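Local atomic coordinates of probable mannosyltransferase KTR4 (Saccharomyces cerevisiae, PDB entry 5A07), a protein that is probably a mannosyltransferase of the GT-A fold and binds GDP and a manganese ion. Residues L46-I49 / M50-H54; L57-K60 / D61-D64; L126-E129 / Y130-F134; Y337-Y340 / L341-G345. All coordinates share one frame; numbering follows the deposited sequence.

Contact 1: L46-I49 / M50-H54; sequences LDSI and MDRLH
Asp-47 and Asp-51 stand one turn apart on the last two turns of helix 43-53, a regular alpha-helix whose i to i+4 backbone bonds run from Leu-46 O through to Leu-53 N. Their carboxylates meet nearly at right angles, the planes 87° apart, and OD2 of Asp-47 comes within 3.0 Å of OD2 of Asp-51. Two acceptors so close would be expected to repel if both are charged, which may raise the proton affinity of one of them. A water lies between the OD1 atoms, 2.8 Å from Asp-47 OD1 and 2.7 Å from Asp-51 OD1, placed to bridge them, though it may not donate to both at once; this may soften the repulsion.

The side turned to the protein is apolar. Leu-46 and Met-50 run side by side, CD1 of the leucine 4.1 Å from CG of the methionine, and the buried Ile-49 pairs in the same fashion with Leu-53, also buried. Leu-287 packs against Leu-46, Ile-49 and Met-50, while Phe-293 of helix 293-297 receives Ile-49 and Leu-53, so this face seats the helix on the body of the protein.

Between the two faces, Arg-52 doubles back along the helix through bends at chi2 and chi3. Its NH1 reaches the Ser-48 hydroxyl at the guanidinium edge, donating to OG over 3.1 Å with the serine oxygen 15° out of the guanidinium plane.

Contact 2: L57-K60 / D61-D64; sequences LYEK and DTFD
Glu-59 and Thr-62 close a type II beta turn in the loop that leads from helix 43-53 to helix 65-80, with Lys-60 and Asp-61 at its two corners. Asp-61, in the third position, has the positive phi (65°) that this turn type requires.

The polar contacts converge on one atom. Glu-59 O accepts the turn bond from Thr-62 N at 3.2 Å and a shorter one, 2.6 Å, from Thr-62 OG1. With chi1 at 59° the hydroxyl sits between its own backbone N and carbonyl carbon, and from there it reaches back over the turn to the same carbonyl. Two donors from a single residue therefore grip this oxygen, tying the threonine side chain to the turn.

As for charges, the Lys-60 and Asp-61 chains run side by side at the corners, CG of the lysine 3.3 Å from OD1 of the aspartate, yet NZ is carried 6.7 Å away from that OD1, so they can attract only at a distance.

Among the apolar contacts, Thr-62 CG2 lies 4.0 Å from Glu-59 CB. Just outside the turn, Tyr-58 and Phe-63 bring its two arms together. Asn-299 touches Phe-63 and donates from ND2 to Tyr-58 O, joining both arms to the neighbouring loop. The Phe-63 ring turns its edge to Glu-59 O, and its CD2 lies 3.7 Å from Tyr-58 CB.

Contact 3: L126-E129 / Y130-F134; sequences LEEE and YNKNF
Leu-126 O accepts from Asn-131 N at 2.9 Å and Glu-127 O from Lys-132 N at 3.0 Å, both i to i+5 bonds, so helix 116-131 widens into a pi-type turn near its C-terminal end, where Tyr-130 N makes no more than weak bonds to the same two carbonyls. This is the helix of the beta-alpha-beta unit between strands 105-110 and 138-142.

Glu-127 and Asn-131 cross on the buried side. Folded back by chi1 and chi2 of -79° and -74°, the glutamate presents OE2 to Asn-131 ND2 at 3.1 Å; the amide nitrogen arrives from above the carboxylate plane, and the two planes are turned 69° apart. That bond is one of several. OE2 also accepts from the Tyr-138 hydroxyl, OE1 forms a salt bridge with Arg-162, and Asn-131 ND2 donates in addition to Tyr-136 O.

On the exposed side Lys-132 lies stretched out beyond CG alongside Glu-128, pointing the same way. Its NZ meets OE1 of Glu-128 at 3.0 Å, again from above the carboxylate plane, with a weaker bond to OE2. On a third side Leu-126 CD1 rests 4.2 Å from Tyr-130 CB; beyond, the tyrosine ring meets Trp-229 and its OH is hydrogen-bonded to Val-245 N.

A buried carboxylate shared by an arginine, a tyrosine and an amide is likely to stay ionised and rigidly held, stitching the end of this helix to the start of strand 138-142, whereas the outer glutamate-lysine salt bridge, exposed as it is, probably contributes less.

Contact 4: Y337-Y340 / L341-G345; sequences YMQY and LEEKG
Gln-339 NE2 donates to Glu-343 OE2 across one turn of helix 332-344, in a hydrogen bond of 3.1 Å with an N-H...O angle of 151°. The two side chains cross at about a right angle, and the amide nitrogen comes down from above the carboxylate plane, 45° out of it. A bend at chi2 turns the glutamine toward its partner. Next to this pair Glu-342 points to helix 203-214, its OE1 in a salt bridge with Arg-210.

Further round, Tyr-340 and Lys-344 lie side by side, pointing the same way: the aliphatic part of the lysine passes the ring, CD 4.0 Å from CE2 of the tyrosine. The Tyr-340 ring also meets Phe-279 of helix 272-282.

The buried face centres on Leu-341. Its CD1 sits over one face of the Tyr-337 ring in a CH-pi contact, 3.9 Å from the centroid and 20° off the normal, while CD2 approaches CE1 of the same ring at 3.8 Å. Met-338 CE touches CD1 of Leu-341 at 4.2 Å. The tyrosine is fixed at its far end by a hydrogen bond between its OH and Thr-276 OG1.

After Lys-344 the chain leaves helical geometry at Gly-345 with positive phi, and the whole is typical of an amphipathic helix end, here packed against helices 272-282, 354-365 and 203-214 of this GT-A protein.

Three of the four contacts are helix turns with one buried and one exposed side; contact 2 alone is a surface turn, without a buried residue. Contacts 1 and 2 follow each other along the chain, their centres 19 Å apart, and Lys-297 bonds to Leu-53 of contact 1 and to Leu-57 of contact 2. Contacts 1 and 4 do not touch, with nearest atoms about 11 Å apart, yet both pack on helix 272-282. Contact 3 lies across the chain's centre from the others, in the beta-alpha-beta unit, and alone buries a charged group. Contact 4 instead buries aromatic and aliphatic groups, and the buried residues of contact 1 are Ile-49 and Leu-53.

Contact 1: L46-I49 / M50-H54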
# COMPACT_ATOMS: atom_id res chain seq x y z
N LEU B 46 9.10 -25.87 -4.61
CA LEU B 46 7.79 -25.68 -4.05
C LEU B 46 7.66 -26.19 -2.67
O LEU B 46 7.09 -25.50 -1.83
CB LEU B 46 6.74 -26.34 -4.93
CG LEU B 46 5.31 -26.32 -4.35
CD1 LEU B 46 4.76 -24.90 -4.40
CD2 LEU B 46 4.33 -27.29 -5.04
N ASP B 47 8.15 -27.39 -2.38
CA ASP B 47 8.12 -27.87 -1.00
C ASP B 47 8.85 -26.91 -0.09
O ASP B 47 8.44 -26.65 1.00
CB ASP B 47 8.75 -29.29 -0.85
CG ASP B 47 8.72 -29.81 0.63
OD1 ASP B 47 7.62 -30.18 1.11
OD2 ASP B 47 9.79 -29.86 1.32
N SER B 48 9.99 -26.42 -0.52
CA SER B 48 10.71 -25.50 0.33
C SER B 48 9.86 -24.19 0.62
O SER B 48 9.81 -23.71 1.74
CB SER B 48 12.02 -25.15 -0.36
OG SER B 48 12.46 -23.88 0.06
N ILE B 49 9.17 -23.68 -0.40
CA ILE B 49 8.32 -22.49 -0.19
C ILE B 49 7.19 -22.80 0.76
O ILE B 49 6.95 -22.06 1.74
CB ILE B 49 7.78 -21.97 -1.51
CG1 ILE B 49 8.98 -21.39 -2.31
CG2 ILE B 49 6.70 -20.92 -1.23
CD1 ILE B 49 8.64 -21.03 -3.74
N MET B 50 6.54 -23.96 0.54
CA MET B 50 5.47 -24.40 1.45
C MET B 50 5.92 -24.63 2.88
O MET B 50 5.18 -24.31 3.80
CB MET B 50 4.71 -25.62 0.93
CG MET B 50 4.07 -25.37 -0.41
SD MET B 50 2.84 -24.01 -0.43
CE MET B 50 1.62 -24.75 0.59
N ASP B 51 7.13 -25.13 3.08
CA ASP B 51 7.63 -25.30 4.43
C ASP B 51 7.77 -23.92 5.07
O ASP B 51 7.36 -23.73 6.21
CB ASP B 51 9.04 -25.96 4.43
CG ASP B 51 9.00 -27.47 4.08
OD1 ASP B 51 7.95 -28.10 4.24
OD2 ASP B 51 10.05 -28.00 3.66
N ARG B 52 8.36 -22.98 4.35
CA ARG B 52 8.53 -21.63 4.95
C ARG B 52 7.18 -21.00 5.27
O ARG B 52 7.04 -20.36 6.29
CB ARG B 52 9.29 -20.72 4.01
CG ARG B 52 10.77 -20.93 4.18
CD ARG B 52 11.45 -21.10 2.86
NE ARG B 52 11.64 -19.86 2.15
CZ ARG B 52 11.86 -19.78 0.83
NH1 ARG B 52 11.90 -20.87 0.03
NH2 ARG B 52 12.05 -18.60 0.31
N LEU B 53 6.18 -21.25 4.44
CA LEU B 53 4.85 -20.60 4.66
C LEU B 53 4.09 -21.20 5.82
O LEU B 53 3.11 -20.62 6.27
CB LEU B 53 4.01 -20.68 3.43
CG LEU B 53 4.47 -19.78 2.30
CD1 LEU B 53 3.57 -19.98 1.11
CD2 LEU B 53 4.50 -18.34 2.72
N HIS B 54 4.61 -22.32 6.35
CA HIS B 54 3.99 -23.08 7.42
C HIS B 54 4.76 -23.17 8.72
O HIS B 54 4.35 -23.88 9.61
CB HIS B 54 3.60 -24.49 6.91
CG HIS B 54 2.52 -24.43 5.88
ND1 HIS B 54 1.22 -24.13 6.20
CD2 HIS B 54 2.55 -24.51 4.53
CE1 HIS B 54 0.48 -24.08 5.11
NE2 HIS B 54 1.27 -24.31 4.08
O HOH W 1 8.27 -30.79 3.81

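Contact 2: L57-K60 / D61-D64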
# COMPACT_ATOMS: atom_id res chain seq x y z
N LEU B 57 9.13 -17.61 11.29
CA LEU B 57 10.46 -17.30 10.84
C LEU B 57 11.50 -17.54 11.95
O LEU B 57 12.70 -17.82 11.65
CB LEU B 57 10.50 -15.85 10.40
CG LEU B 57 11.79 -15.34 9.73
CD1 LEU B 57 12.16 -16.16 8.48
CD2 LEU B 57 11.57 -13.87 9.35
N TYR B 58 11.11 -17.30 13.20
CA TYR B 58 11.97 -17.49 14.38
C TYR B 58 11.32 -18.50 15.32
O TYR B 58 10.12 -18.42 15.63
CB TYR B 58 12.15 -16.20 15.13
CG TYR B 58 12.91 -15.20 14.31
CD1 TYR B 58 14.30 -15.24 14.23
CD2 TYR B 58 12.25 -14.26 13.55
CE1 TYR B 58 15.00 -14.37 13.39
CE2 TYR B 58 12.93 -13.36 12.76
CZ TYR B 58 14.29 -13.39 12.67
OH TYR B 58 14.91 -12.54 11.80
N GLU B 59 12.08 -19.47 15.77
CA GLU B 59 11.55 -20.47 16.73
C GLU B 59 11.20 -19.86 18.02
O GLU B 59 11.88 -18.95 18.52
CB GLU B 59 12.55 -21.60 17.01
CG GLU B 59 12.62 -22.60 15.87
CD GLU B 59 13.84 -23.53 15.94
OE1 GLU B 59 14.80 -23.28 16.76
OE2 GLU B 59 13.82 -24.50 15.15
N LYS B 60 10.14 -20.41 18.59
CA LYS B 60 9.62 -19.95 19.87
C LYS B 60 10.73 -19.84 20.91
O LYS B 60 11.69 -20.63 20.93
CB LYS B 60 8.51 -20.90 20.31
CG LYS B 60 7.77 -20.46 21.57
CD LYS B 60 6.36 -21.02 21.63
CE LYS B 60 5.47 -20.33 20.59
NZ LYS B 60 4.17 -21.04 20.40
N ASP B 61 10.67 -18.79 21.70
CA ASP B 61 11.63 -18.61 22.79
C ASP B 61 13.10 -18.43 22.45
O ASP B 61 13.95 -18.61 23.30
CB ASP B 61 11.55 -19.81 23.78
CG ASP B 61 10.11 -20.11 24.21
OD1 ASP B 61 9.27 -19.18 24.27
OD2 ASP B 61 9.83 -21.29 24.47
N THR B 62 13.43 -18.08 21.22
CA THR B 62 14.82 -17.82 20.90
C THR B 62 15.02 -16.34 20.69
O THR B 62 16.00 -15.93 20.08
CB THR B 62 15.20 -18.55 19.62
OG1 THR B 62 14.36 -18.11 18.55
CG2 THR B 62 14.98 -20.07 19.82
N PHE B 63 14.05 -15.53 21.14
CA PHE B 63 14.07 -14.07 20.89
C PHE B 63 13.26 -13.41 21.99
O PHE B 63 12.38 -14.04 22.54
CB PHE B 63 13.52 -13.73 19.49
CG PHE B 63 12.05 -14.12 19.28
CD1 PHE B 63 11.04 -13.24 19.60
CD2 PHE B 63 11.73 -15.32 18.72
CE1 PHE B 63 9.73 -13.59 19.38
CE2 PHE B 63 10.43 -15.70 18.51
CZ PHE B 63 9.41 -14.80 18.86
N ASP B 64 13.59 -12.16 22.32
CA ASP B 64 12.79 -11.31 23.19
C ASP B 64 12.27 -10.12 22.33
O ASP B 64 13.09 -9.36 21.80
CB ASP B 64 13.68 -10.76 24.29
CG ASP B 64 12.96 -9.76 25.21
OD1 ASP B 64 11.78 -9.40 25.00
OD2 ASP B 64 13.61 -9.32 26.17

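Contact 3: L126-E129 / Y130-F134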
# COMPACT_ATOMS: atom_id res chain seq x y z
N LEU B 126 0.99 17.52 -3.52
CA LEU B 126 1.52 16.61 -4.56
C LEU B 126 1.94 17.44 -5.77
O LEU B 126 2.96 17.13 -6.43
CB LEU B 126 0.46 15.58 -4.99
CG LEU B 126 0.85 14.66 -6.13
CD1 LEU B 126 2.01 13.84 -5.69
CD2 LEU B 126 -0.37 13.80 -6.48
N GLU B 127 1.18 18.48 -6.09
CA GLU B 127 1.57 19.34 -7.24
C GLU B 127 2.93 20.05 -6.94
O GLU B 127 3.85 20.08 -7.77
CB GLU B 127 0.50 20.39 -7.49
CG GLU B 127 -0.73 19.88 -8.24
CD GLU B 127 -0.48 19.64 -9.73
OE1 GLU B 127 0.16 20.52 -10.35
OE2 GLU B 127 -0.95 18.62 -10.30
N GLU B 128 3.00 20.62 -5.76
CA GLU B 128 4.17 21.42 -5.37
C GLU B 128 5.43 20.55 -5.32
O GLU B 128 6.49 20.97 -5.74
CB GLU B 128 3.92 22.07 -4.02
CG GLU B 128 5.09 22.89 -3.41
CD GLU B 128 5.66 23.96 -4.38
OE1 GLU B 128 4.94 24.41 -5.31
OE2 GLU B 128 6.85 24.30 -4.31
N GLU B 129 5.33 19.32 -4.81
CA GLU B 129 6.52 18.52 -4.64
C GLU B 129 6.83 17.67 -5.86
O GLU B 129 7.93 17.14 -5.97
CB GLU B 129 6.36 17.58 -3.42
CG GLU B 129 6.12 18.30 -2.09
CD GLU B 129 7.15 19.43 -1.73
OE1 GLU B 129 8.31 19.37 -2.17
OE2 GLU B 129 6.75 20.44 -1.05
N TYR B 130 5.86 17.48 -6.74
CA TYR B 130 6.00 16.57 -7.89
C TYR B 130 5.30 16.98 -9.18
O TYR B 130 5.95 17.30 -10.22
CB TYR B 130 5.60 15.14 -7.51
CG TYR B 130 5.68 14.19 -8.71
CD1 TYR B 130 6.90 13.85 -9.26
CD2 TYR B 130 4.55 13.68 -9.31
CE1 TYR B 130 7.00 13.02 -10.34
CE2 TYR B 130 4.62 12.81 -10.44
CZ TYR B 130 5.87 12.49 -10.93
OH TYR B 130 6.02 11.63 -11.98
N ASN B 131 3.99 16.96 -9.15
CA ASN B 131 3.23 16.93 -10.37
C ASN B 131 3.21 18.21 -11.20
O ASN B 131 2.92 18.15 -12.35
CB ASN B 131 1.81 16.41 -10.12
CG ASN B 131 1.20 15.73 -11.38
OD1 ASN B 131 1.89 15.13 -12.18
ND2 ASN B 131 -0.11 15.96 -11.58
N LYS B 132 3.56 19.36 -10.62
CA LYS B 132 3.58 20.59 -11.37
C LYS B 132 4.64 20.50 -12.45
O LYS B 132 4.53 21.18 -13.45
CB LYS B 132 3.85 21.80 -10.49
CG LYS B 132 5.30 21.90 -10.00
CD LYS B 132 5.47 23.08 -9.05
CE LYS B 132 6.91 23.16 -8.56
NZ LYS B 132 6.96 24.29 -7.59
N ASN B 133 5.61 19.61 -12.29
CA ASN B 133 6.64 19.46 -13.31
C ASN B 133 6.45 18.32 -14.29
O ASN B 133 7.25 18.18 -15.21
CB ASN B 133 8.02 19.34 -12.62
CG ASN B 133 8.43 20.59 -11.95
OD1 ASN B 133 8.17 21.65 -12.46
ND2 ASN B 133 8.92 20.50 -10.76
N PHE B 134 5.42 17.52 -14.10
CA PHE B 134 5.17 16.36 -14.93
C PHE B 134 3.77 16.30 -15.52
O PHE B 134 3.59 15.75 -16.56
CB PHE B 134 5.54 15.09 -14.16
CG PHE B 134 6.99 15.00 -13.93
CD1 PHE B 134 7.82 14.52 -14.92
CD2 PHE B 134 7.56 15.42 -12.74
CE1 PHE B 134 9.21 14.50 -14.77
CE2 PHE B 134 8.94 15.41 -12.59
CZ PHE B 134 9.78 14.94 -13.59

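Contact 4: Y337-Y340 / L341-G345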
# COMPACT_ATOMS: atom_id res chain seq x y z
N TYR B 337 -7.26 -14.67 -6.89
CA TYR B 337 -7.23 -14.52 -5.45
C TYR B 337 -8.38 -13.66 -5.01
O TYR B 337 -9.02 -13.91 -3.97
CB TYR B 337 -5.83 -13.95 -5.04
CG TYR B 337 -5.61 -13.67 -3.61
CD1 TYR B 337 -5.85 -14.61 -2.65
CD2 TYR B 337 -5.02 -12.45 -3.20
CE1 TYR B 337 -5.59 -14.35 -1.31
CE2 TYR B 337 -4.79 -12.16 -1.86
CZ TYR B 337 -5.02 -13.13 -0.93
OH TYR B 337 -4.80 -12.85 0.37
N MET B 338 -8.61 -12.55 -5.73
CA MET B 338 -9.72 -11.65 -5.33
C MET B 338 -11.09 -12.41 -5.34
O MET B 338 -11.90 -12.29 -4.40
CB MET B 338 -9.82 -10.42 -6.28
CG MET B 338 -8.65 -9.43 -6.20
SD MET B 338 -8.29 -8.91 -4.51
CE MET B 338 -6.91 -9.97 -4.15
N GLN B 339 -11.35 -13.14 -6.40
CA GLN B 339 -12.55 -14.02 -6.46
C GLN B 339 -12.70 -14.98 -5.27
O GLN B 339 -13.77 -15.06 -4.62
CB GLN B 339 -12.60 -14.79 -7.77
CG GLN B 339 -14.00 -15.40 -8.02
CD GLN B 339 -15.22 -14.50 -7.56
OE1 GLN B 339 -15.42 -13.37 -8.05
NE2 GLN B 339 -16.03 -15.01 -6.59
N TYR B 340 -11.59 -15.59 -4.89
CA TYR B 340 -11.57 -16.48 -3.74
C TYR B 340 -11.93 -15.74 -2.47
O TYR B 340 -12.79 -16.19 -1.66
CB TYR B 340 -10.16 -17.13 -3.62
CG TYR B 340 -10.11 -18.29 -2.65
CD1 TYR B 340 -10.35 -19.60 -3.06
CD2 TYR B 340 -9.80 -18.08 -1.32
CE1 TYR B 340 -10.26 -20.65 -2.17
CE2 TYR B 340 -9.75 -19.13 -0.41
CZ TYR B 340 -9.98 -20.41 -0.85
OH TYR B 340 -9.93 -21.45 0.03
N LEU B 341 -11.32 -14.57 -2.28
CA LEU B 341 -11.68 -13.83 -1.08
C LEU B 341 -13.16 -13.36 -1.11
O LEU B 341 -13.78 -13.23 -0.06
CB LEU B 341 -10.74 -12.61 -0.89
CG LEU B 341 -9.24 -12.96 -0.75
CD1 LEU B 341 -8.40 -11.67 -0.61
CD2 LEU B 341 -8.97 -13.88 0.41
N GLU B 342 -13.63 -12.99 -2.28
CA GLU B 342 -15.04 -12.54 -2.45
C GLU B 342 -15.97 -13.67 -1.95
O GLU B 342 -16.82 -13.42 -1.11
CB GLU B 342 -15.32 -12.20 -3.91
CG GLU B 342 -16.78 -11.83 -4.25
CD GLU B 342 -17.27 -10.52 -3.61
OE1 GLU B 342 -16.54 -9.85 -2.83
OE2 GLU B 342 -18.41 -10.10 -3.91
N GLU B 343 -15.68 -14.90 -2.36
CA GLU B 343 -16.45 -16.09 -1.95
C GLU B 343 -16.42 -16.36 -0.48
O GLU B 343 -17.42 -16.68 0.08
CB GLU B 343 -16.00 -17.33 -2.69
CG GLU B 343 -16.56 -17.41 -4.10
CD GLU B 343 -15.73 -18.23 -5.11
OE1 GLU B 343 -14.86 -19.05 -4.69
OE2 GLU B 343 -15.95 -18.05 -6.34
N LYS B 344 -15.30 -16.12 0.19
CA LYS B 344 -15.25 -16.25 1.64
C LYS B 344 -16.04 -15.24 2.40
O LYS B 344 -16.38 -15.50 3.53
CB LYS B 344 -13.80 -16.08 2.18
CG LYS B 344 -12.75 -17.01 1.59
CD LYS B 344 -13.07 -18.49 1.75
CE LYS B 344 -13.19 -18.89 3.18
NZ LYS B 344 -12.87 -20.36 3.23
N GLY B 345 -16.26 -14.05 1.84
CA GLY B 345 -17.04 -13.04 2.49
C GLY B 345 -16.35 -12.28 3.57
O GLY B 345 -16.99 -11.51 4.31